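Local coordinates for protein CurD (PDB 5KP7) that probably acts as a hydroxymethylglutaryl-CoA synthase of the thiolase superfamily and binds 4'-phosphopantetheine in its pocket, at residues Ala32-Tyr36 against Gly195-Leu199; Thr142-Gln146 against Ser356-Ser360; Ala166-Ser170 against Ile321-Phe327. The protein carries 3 engineered substitutions. All coordinates share one frame; numbering follows the deposited sequence.

Overall arrangement
All three contacts are buried, and none is a surface patch. Interaction 3 sits closest to the middle of the chain, about 3 Å from its centre, with interactions 1 and 2 at about 8 and 13 Å. Interaction 1 joins two strands of the sheet by backbone hydrogen bonds, whereas 142-146 against 356-360 sets a helix on a strand through side chains, chiefly a tyrosine. In interaction 3 an aspartate and an alanine meet a turn beside the phosphopantetheine pocket. Strand 195-202 bonds to 32-36 on one flank and to 166-168 on the other, so interactions 1 and 3 continue one sheet. Y359 of interaction 2 touches F327 and L326 of interaction 3.

Interaction 1 (Ala32-Tyr36 against Gly195-Leu199)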
loop_
_atom_site.group_PDB
_atom_site.type_symbol
_atom_site.label_atom_id
_atom_site.label_comp_id
_atom_site.label_asym_id
_atom_site.label_seq_id
_atom_site.Cartn_x
_atom_site.Cartn_y
_atom_site.Cartn_z
ATOM N N ALA A 32 -7.189 -15.217 -10.560
ATOM C CA ALA A 32 -6.834 -15.733 -9.242
ATOM C C ALA A 32 -5.971 -14.731 -8.507
ATOM O O ALA A 32 -5.231 -13.966 -9.131
ATOM C CB ALA A 32 -6.114 -17.070 -9.377
ATOM N N LEU A 33 -6.129 -14.696 -7.180
ATOM C CA LEU A 33 -5.390 -13.753 -6.346
ATOM C C LEU A 33 -4.946 -14.506 -5.101
ATOM O O LEU A 33 -5.768 -15.162 -4.433
ATOM C CB LEU A 33 -6.310 -12.580 -5.941
ATOM C CG LEU A 33 -5.724 -11.416 -5.107
ATOM C CD1 LEU A 33 -6.606 -10.194 -5.220
ATOM C CD2 LEU A 33 -5.557 -11.749 -3.642
ATOM N N SER A 34 -3.682 -14.349 -4.742
ATOM C CA SER A 34 -3.149 -15.000 -3.559
ATOM C C SER A 34 -2.209 -14.039 -2.838
ATOM O O SER A 34 -1.619 -13.145 -3.467
ATOM C CB SER A 34 -2.487 -16.313 -3.955
ATOM O OG SER A 34 -1.865 -16.918 -2.846
ATOM N N VAL A 35 -2.123 -14.190 -1.518
ATOM C CA VAL A 35 -1.411 -13.230 -0.650
ATOM C C VAL A 35 -0.366 -13.976 0.183
ATOM O O VAL A 35 -0.635 -15.100 0.621
ATOM C CB VAL A 35 -2.423 -12.584 0.326
ATOM C CG1 VAL A 35 -1.727 -11.768 1.421
ATOM C CG2 VAL A 35 -3.431 -11.753 -0.441
ATOM N N TYR A 36 0.782 -13.350 0.439
ATOM C CA TYR A 36 1.691 -13.788 1.489
ATOM C C TYR A 36 1.954 -12.599 2.389
ATOM O O TYR A 36 2.552 -11.620 1.941
ATOM C CB TYR A 36 2.981 -14.360 0.929
ATOM C CG TYR A 36 3.977 -14.780 1.992
ATOM C CD1 TYR A 36 3.662 -15.763 2.933
ATOM C CD2 TYR A 36 5.225 -14.195 2.082
ATOM C CE1 TYR A 36 4.569 -16.149 3.910
ATOM C CE2 TYR A 36 6.139 -14.585 3.060
ATOM C CZ TYR A 36 5.802 -15.563 3.981
ATOM O OH TYR A 36 6.686 -16.003 4.958
ATOM N N GLY A 195 5.197 -7.749 2.385
ATOM C CA GLY A 195 4.116 -8.564 1.878
ATOM C C GLY A 195 4.186 -8.679 0.387
ATOM O O GLY A 195 4.877 -7.901 -0.281
ATOM N N ALA A 196 3.451 -9.652 -0.139
ATOM C CA ALA A 196 3.321 -9.801 -1.581
ATOM C C ALA A 196 1.938 -10.282 -1.950
ATOM O O ALA A 196 1.286 -11.023 -1.198
ATOM C CB ALA A 196 4.361 -10.773 -2.102
ATOM N N VAL A 197 1.461 -9.813 -3.083
ATOM C CA VAL A 197 0.191 -10.231 -3.638
ATOM C C VAL A 197 0.397 -10.618 -5.085
ATOM O O VAL A 197 0.933 -9.831 -5.889
ATOM C CB VAL A 197 -0.949 -9.168 -3.492
ATOM C CG1 VAL A 197 -2.258 -9.725 -4.057
ATOM C CG2 VAL A 197 -1.128 -8.749 -2.044
ATOM N N ALA A 198 -0.044 -11.831 -5.422
ATOM C CA ALA A 198 0.056 -12.361 -6.786
ATOM C C ALA A 198 -1.279 -12.380 -7.471
ATOM O O ALA A 198 -2.284 -12.813 -6.871
ATOM C CB ALA A 198 0.621 -13.768 -6.755
ATOM N N LEU A 199 -1.290 -11.906 -8.717
ATOM C CA LEU A 199 -2.491 -11.878 -9.561
ATOM C C LEU A 199 -2.264 -12.678 -10.825
ATOM O O LEU A 199 -1.263 -12.453 -11.539
ATOM C CB LEU A 199 -2.848 -10.451 -9.996
ATOM C CG LEU A 199 -2.962 -9.379 -8.920
ATOM C CD1 LEU A 199 -3.356 -8.038 -9.527
ATOM C CD2 LEU A 199 -3.924 -9.788 -7.847
#
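L33 and L199 lie side by side on one face of an antiparallel strand pair, pointing the same way, and here the side chains pack most closely. CD2 of L199 rests against the CG-CD1 bond of L33, 3.7 Å from CG and 3.8 Å from CD1. The other branch of L33 slants across V197, its CD2 3.9 Å from V197 CG1. With V197 CG1 anti to the backbone N (chi1 -178°), that methyl is turned toward L33, and it also rests 3.5 Å from S34 O. V35 completes this face more loosely, its CG2 lying 4.1 Å from V197 CG2. Helix 325-336 covers the layer, with A331 on L33, L328 on V35 and F327 on V197 and L199; L33 alone among the ten residues keeps some exposure.

The face bearing S34, Y36, A196 and A198 is the slack one between the strands, since none of its side chains meet across the pair. In one of its two conformers S34 OG bonds to A82 O of helix 75-89, and the Y36 phenol leads away to E73. Between the two faces runs a regular ladder: S34 and A198 exchange two bonds, as do Y36 and A196. A198 N to S34 O is the shortest, at 2.8 Å, and Y36 N to A196 O the straightest, at 173° about the hydrogen. This backbone ladder needs no particular side chain, and the faces differ in what they offer the helices: apolar groups toward 325-336, small or polar-tipped ones toward 75-89.

Interaction 2 (Thr142-Gln146 against Ser356-Ser360)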
loop_
_atom_site.group_PDB
_atom_site.type_symbol
_atom_site.label_atom_id
_atom_site.label_comp_id
_atom_site.label_asym_id
_atom_site.label_seq_id
_atom_site.Cartn_x
_atom_site.Cartn_y
_atom_site.Cartn_z
ATOM N N THR A 142 -0.269 -1.582 -9.719
ATOM C CA THR A 142 -1.279 -1.157 -10.656
ATOM C C THR A 142 -0.729 -1.070 -12.091
ATOM O O THR A 142 -1.388 -1.524 -13.029
ATOM C CB THR A 142 -1.918 0.167 -10.200
ATOM O OG1 THR A 142 -2.658 -0.102 -8.999
ATOM C CG2 THR A 142 -2.822 0.752 -11.259
ATOM N N ALA A 143 0.432 -0.481 -12.266
ATOM C CA ALA A 143 1.035 -0.425 -13.590
ATOM C C ALA A 143 1.186 -1.831 -14.203
ATOM O O ALA A 143 0.847 -2.058 -15.385
ATOM C CB ALA A 143 2.357 0.309 -13.533
ATOM N N GLY A 144 1.681 -2.792 -13.419
ATOM C CA GLY A 144 1.807 -4.175 -13.881
ATOM C C GLY A 144 0.477 -4.794 -14.251
ATOM O O GLY A 144 0.339 -5.461 -15.303
ATOM N N LEU A 145 -0.532 -4.570 -13.406
ATOM C CA LEU A 145 -1.850 -5.093 -13.693
ATOM C C LEU A 145 -2.406 -4.514 -15.001
ATOM O O LEU A 145 -2.966 -5.232 -15.817
ATOM C CB LEU A 145 -2.809 -4.791 -12.537
ATOM C CG LEU A 145 -4.285 -5.160 -12.744
ATOM C CD1 LEU A 145 -4.531 -6.625 -13.109
ATOM C CD2 LEU A 145 -5.080 -4.759 -11.504
ATOM N N GLN A 146 -2.241 -3.213 -15.204
ATOM C CA GLN A 146 -2.707 -2.589 -16.445
ATOM C C GLN A 146 -1.985 -3.129 -17.662
ATOM O O GLN A 146 -2.609 -3.314 -18.698
ATOM C CB GLN A 146 -2.618 -1.063 -16.358
ATOM C CG GLN A 146 -3.580 -0.480 -15.312
ATOM C CD GLN A 146 -5.044 -0.767 -15.608
ATOM O OE1 GLN A 146 -5.452 -0.859 -16.767
ATOM N NE2 GLN A 146 -5.835 -0.929 -14.575
ATOM N N SER A 356 -0.445 8.089 -10.194
ATOM C CA SER A 356 -1.650 7.579 -9.580
ATOM C C SER A 356 -2.666 7.165 -10.629
ATOM O O SER A 356 -2.611 7.618 -11.766
ATOM C CB SER A 356 -2.259 8.630 -8.647
ATOM O OG SER A 356 -2.832 9.720 -9.376
ATOM N N GLU A 357 -3.607 6.323 -10.212
ATOM C CA GLU A 357 -4.643 5.837 -11.096
ATOM C C GLU A 357 -5.870 5.435 -10.325
ATOM O O GLU A 357 -5.764 4.836 -9.256
ATOM C CB GLU A 357 -4.129 4.659 -11.936
ATOM C CG GLU A 357 -5.079 4.153 -12.996
ATOM C CD GLU A 357 -4.427 3.377 -14.131
ATOM O OE1 GLU A 357 -5.191 2.746 -14.888
ATOM O OE2 GLU A 357 -3.184 3.447 -14.332
ATOM N N PHE A 358 -7.034 5.774 -10.874
ATOM C CA PHE A 358 -8.325 5.307 -10.367
ATOM C C PHE A 358 -8.956 4.412 -11.422
ATOM O O PHE A 358 -8.984 4.757 -12.616
ATOM C CB PHE A 358 -9.248 6.481 -10.038
ATOM C CG PHE A 358 -10.538 6.067 -9.358
ATOM C CD1 PHE A 358 -11.634 5.594 -10.090
ATOM C CD2 PHE A 358 -10.642 6.104 -7.977
ATOM C CE1 PHE A 358 -12.809 5.180 -9.453
ATOM C CE2 PHE A 358 -11.797 5.675 -7.335
ATOM C CZ PHE A 358 -12.882 5.240 -8.072
ATOM N N TYR A 359 -9.429 3.237 -10.994
ATOM C CA TYR A 359 -9.988 2.257 -11.916
ATOM C C TYR A 359 -11.009 1.404 -11.188
ATOM O O TYR A 359 -11.232 1.638 -10.019
ATOM C CB TYR A 359 -8.888 1.416 -12.546
ATOM C CG TYR A 359 -7.949 0.656 -11.623
ATOM C CD1 TYR A 359 -6.961 1.298 -10.897
ATOM C CD2 TYR A 359 -7.964 -0.724 -11.593
ATOM C CE1 TYR A 359 -6.049 0.589 -10.104
ATOM C CE2 TYR A 359 -7.038 -1.449 -10.814
ATOM C CZ TYR A 359 -6.071 -0.782 -10.101
ATOM O OH TYR A 359 -5.139 -1.515 -9.366
ATOM N N SER A 360 -11.657 0.462 -11.878
ATOM C CA SER A 360 -12.783 -0.250 -11.216
ATOM C C SER A 360 -13.059 -1.606 -11.813
ATOM O O SER A 360 -12.606 -1.911 -12.918
ATOM C CB SER A 360 -14.051 0.622 -11.250
ATOM O OG SER A 360 -14.484 0.881 -12.588
#
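Y359 reaches from its strand to helix 140-154, meeting T142, L145 and Q146. Its CB leads toward the helix with CG set between the backbone N and the carbonyl carbon (chi1 57°), the crowded position, which swings the ring across to the three helix residues. At CG and CD2 the ring passes beneath the Q146 amide: NE2 stands over one face, 3.7 Å from CD2, with amide and ring planes 81° apart. Farther out the ring runs between two helix side chains. CE1 meets the T142 methyl, CG2, at 3.4 Å, while CE2 lies 3.9 Å from L145 CD2; both methyls approach obliquely. At the tip, Y359 OH and T142 OG1 share a hydrogen bond of 2.9 Å in which either may donate. This bond gives the hydroxyl a polar partner where L145, L326 and F327 otherwise surround it with carbon.

E357, two residues earlier, comes at Q146 from the opposite direction. Its OE1 lies 3.6 Å from Q146 CD, amide and carboxylate planes 36° apart, a van der Waals approach; OE2 bonds to Y139 OH. L145 also touches L199 and V201 of strand 195-202. Helix 140-154 is thus packed between strands from the two halves of the chain, as expected of the central helical layer in the layered alpha-beta-alpha-beta-alpha thiolase fold.

Interaction 3 (Ala166-Ser170 against Ile321-Phe327); sequences ATDIS and IMGATLF
G323 N comes to D168 OD2 on the anti side of the carboxylate, tilted out of its plane, and A166 CB comes obliquely to the F327 ring, 4.2 Å from CD2, a ring that V197, L199 and Y359 also touch. The bond from G323 N to D168 OD2 is long, 3.3 Å, and M322 CB presses on that oxygen at 3.2 Å. With CG anti to the carbonyl carbon and beside the backbone N (chi1 -84°), the D168 carboxylate is carried to the turn, where the aspartate crosses the M322 side chain at about a right angle. A water 2.7 Å from D168 OD2 can donate to it and is only weakly bonded by G323 N. D168 OD1 is held by E106 N and the hydroxyls of S105 and S107, which should hold the group in place. With an alanine in place of D168, G323 N would probably lose this acceptor and E106 N its mate, freeing the turn to shift.

The turn at 321-324 is type II': M322 has phi 56° and psi -121°, and A324 N bonds to I321 O. It leads into helix 325-336, in the central layer of the thiolase fold, and follows N320, which binds phosphopantetheine and whose OD1 accepts from M322 N. Two residues back along the strand from D168, A166 CB sits 3.5 Å from A324 CA, 3.6 Å from G323 O and 3.7 Å from A324 CB.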
loop_
_atom_site.group_PDB
_atom_site.type_symbol
_atom_site.label_atom_id
_atom_site.label_comp_id
_atom_site.label_asym_id
_atom_site.label_seq_id
_atom_site.Cartn_x
_atom_site.Cartn_y
_atom_site.Cartn_z
ATOM N N ALA A 166 3.178 -8.208 -7.008
ATOM C CA ALA A 166 3.659 -7.039 -6.293
ATOM C C ALA A 166 4.272 -7.547 -4.984
ATOM O O ALA A 166 3.619 -8.264 -4.219
ATOM C CB ALA A 166 2.539 -6.037 -6.014
ATOM N N THR A 167 5.544 -7.250 -4.783
ATOM C CA THR A 167 6.302 -7.746 -3.630
ATOM C C THR A 167 7.211 -6.678 -3.082
ATOM O O THR A 167 7.913 -6.009 -3.849
ATOM C CB THR A 167 7.112 -9.028 -3.988
ATOM O OG1 THR A 167 7.792 -9.474 -2.835
ATOM C CG2 THR A 167 8.090 -8.780 -5.125
ATOM N N ASP A 168 7.183 -6.471 -1.769
ATOM C CA ASP A 168 8.034 -5.454 -1.129
ATOM C C ASP A 168 8.311 -5.834 0.333
ATOM O O ASP A 168 7.457 -6.441 0.992
ATOM C CB ASP A 168 7.413 -4.049 -1.223
ATOM C CG ASP A 168 7.718 -3.339 -2.554
ATOM O OD1 ASP A 168 8.896 -3.150 -2.890
ATOM O OD2 ASP A 168 6.759 -2.960 -3.251
ATOM N N ILE A 169 9.518 -5.506 0.795
ATOM C CA ILE A 169 9.906 -5.672 2.190
ATOM C C ILE A 169 10.478 -4.362 2.658
ATOM O O ILE A 169 10.890 -3.544 1.856
ATOM C CB ILE A 169 10.936 -6.791 2.331
ATOM C CG1 ILE A 169 10.247 -8.095 1.929
ATOM C CG2 ILE A 169 11.530 -6.862 3.730
ATOM C CD1 ILE A 169 11.131 -9.244 1.940
ATOM N N SER A 170 10.531 -4.171 3.959
ATOM C CA SER A 170 11.147 -2.952 4.544
ATOM C C SER A 170 12.350 -3.358 5.367
ATOM O O SER A 170 12.233 -3.570 6.566
ATOM C CB SER A 170 10.102 -2.257 5.422
ATOM O OG SER A 170 9.007 -1.849 4.614
ATOM N N ILE A 321 2.629 -2.297 2.558
ATOM C CA ILE A 321 3.422 -3.234 1.761
ATOM C C ILE A 321 3.632 -2.679 0.342
ATOM O O ILE A 321 3.821 -3.419 -0.608
ATOM C CB ILE A 321 2.883 -4.668 1.812
ATOM C CG1 ILE A 321 1.445 -4.801 1.316
ATOM C CG2 ILE A 321 2.954 -5.150 3.246
ATOM C CD1 ILE A 321 0.968 -6.239 1.070
ATOM N N MET A 322 3.703 -1.355 0.281
ATOM C CA MET A 322 4.101 -0.601 -0.906
ATOM C C MET A 322 3.268 -0.933 -2.100
ATOM O O MET A 322 2.057 -0.823 -2.023
ATOM C CB MET A 322 5.613 -0.744 -1.193
ATOM C CG MET A 322 6.518 -0.524 -0.050
ATOM S SD MET A 322 6.265 1.059 0.633
ATOM C CE MET A 322 6.465 0.540 2.333
ATOM N N GLY A 323 3.858 -1.413 -3.191
ATOM C CA GLY A 323 3.081 -1.649 -4.403
ATOM C C GLY A 323 2.027 -2.734 -4.351
ATOM O O GLY A 323 1.188 -2.787 -5.242
ATOM N N ALA A 324 2.074 -3.603 -3.330
ATOM C CA ALA A 324 1.093 -4.651 -3.127
ATOM C C ALA A 324 -0.127 -4.199 -2.270
ATOM O O ALA A 324 -1.113 -4.929 -2.179
ATOM C CB ALA A 324 1.751 -5.841 -2.446
ATOM N N THR A 325 -0.049 -3.036 -1.631
ATOM C CA THR A 325 -1.042 -2.702 -0.605
ATOM C C THR A 325 -2.441 -2.582 -1.180
ATOM O O THR A 325 -3.407 -3.096 -0.595
ATOM C CB THR A 325 -0.682 -1.425 0.167
ATOM O OG1 THR A 325 0.669 -1.514 0.621
ATOM C CG2 THR A 325 -1.612 -1.245 1.356
ATOM N N LEU A 326 -2.593 -1.900 -2.304
ATOM C CA LEU A 326 -3.945 -1.790 -2.923
ATOM C C LEU A 326 -4.554 -3.169 -3.270
ATOM O O LEU A 326 -5.761 -3.380 -3.155
ATOM C CB LEU A 326 -3.885 -0.887 -4.181
ATOM C CG LEU A 326 -5.141 -0.811 -5.037
ATOM C CD1 LEU A 326 -6.286 -0.210 -4.242
ATOM C CD2 LEU A 326 -4.866 0.070 -6.262
ATOM N N PHE A 327 -3.712 -4.111 -3.705
ATOM C CA PHE A 327 -4.194 -5.446 -4.023
ATOM C C PHE A 327 -4.590 -6.195 -2.768
ATOM O O PHE A 327 -5.588 -6.931 -2.781
ATOM C CB PHE A 327 -3.170 -6.245 -4.835
ATOM C CG PHE A 327 -2.835 -5.631 -6.185
ATOM C CD1 PHE A 327 -3.727 -4.813 -6.853
ATOM C CD2 PHE A 327 -1.622 -5.910 -6.770
ATOM C CE1 PHE A 327 -3.408 -4.248 -8.090
ATOM C CE2 PHE A 327 -1.304 -5.370 -8.022
ATOM C CZ PHE A 327 -2.213 -4.543 -8.671
HETATM O O HOH W 1 6.409 -1.103 -5.198
#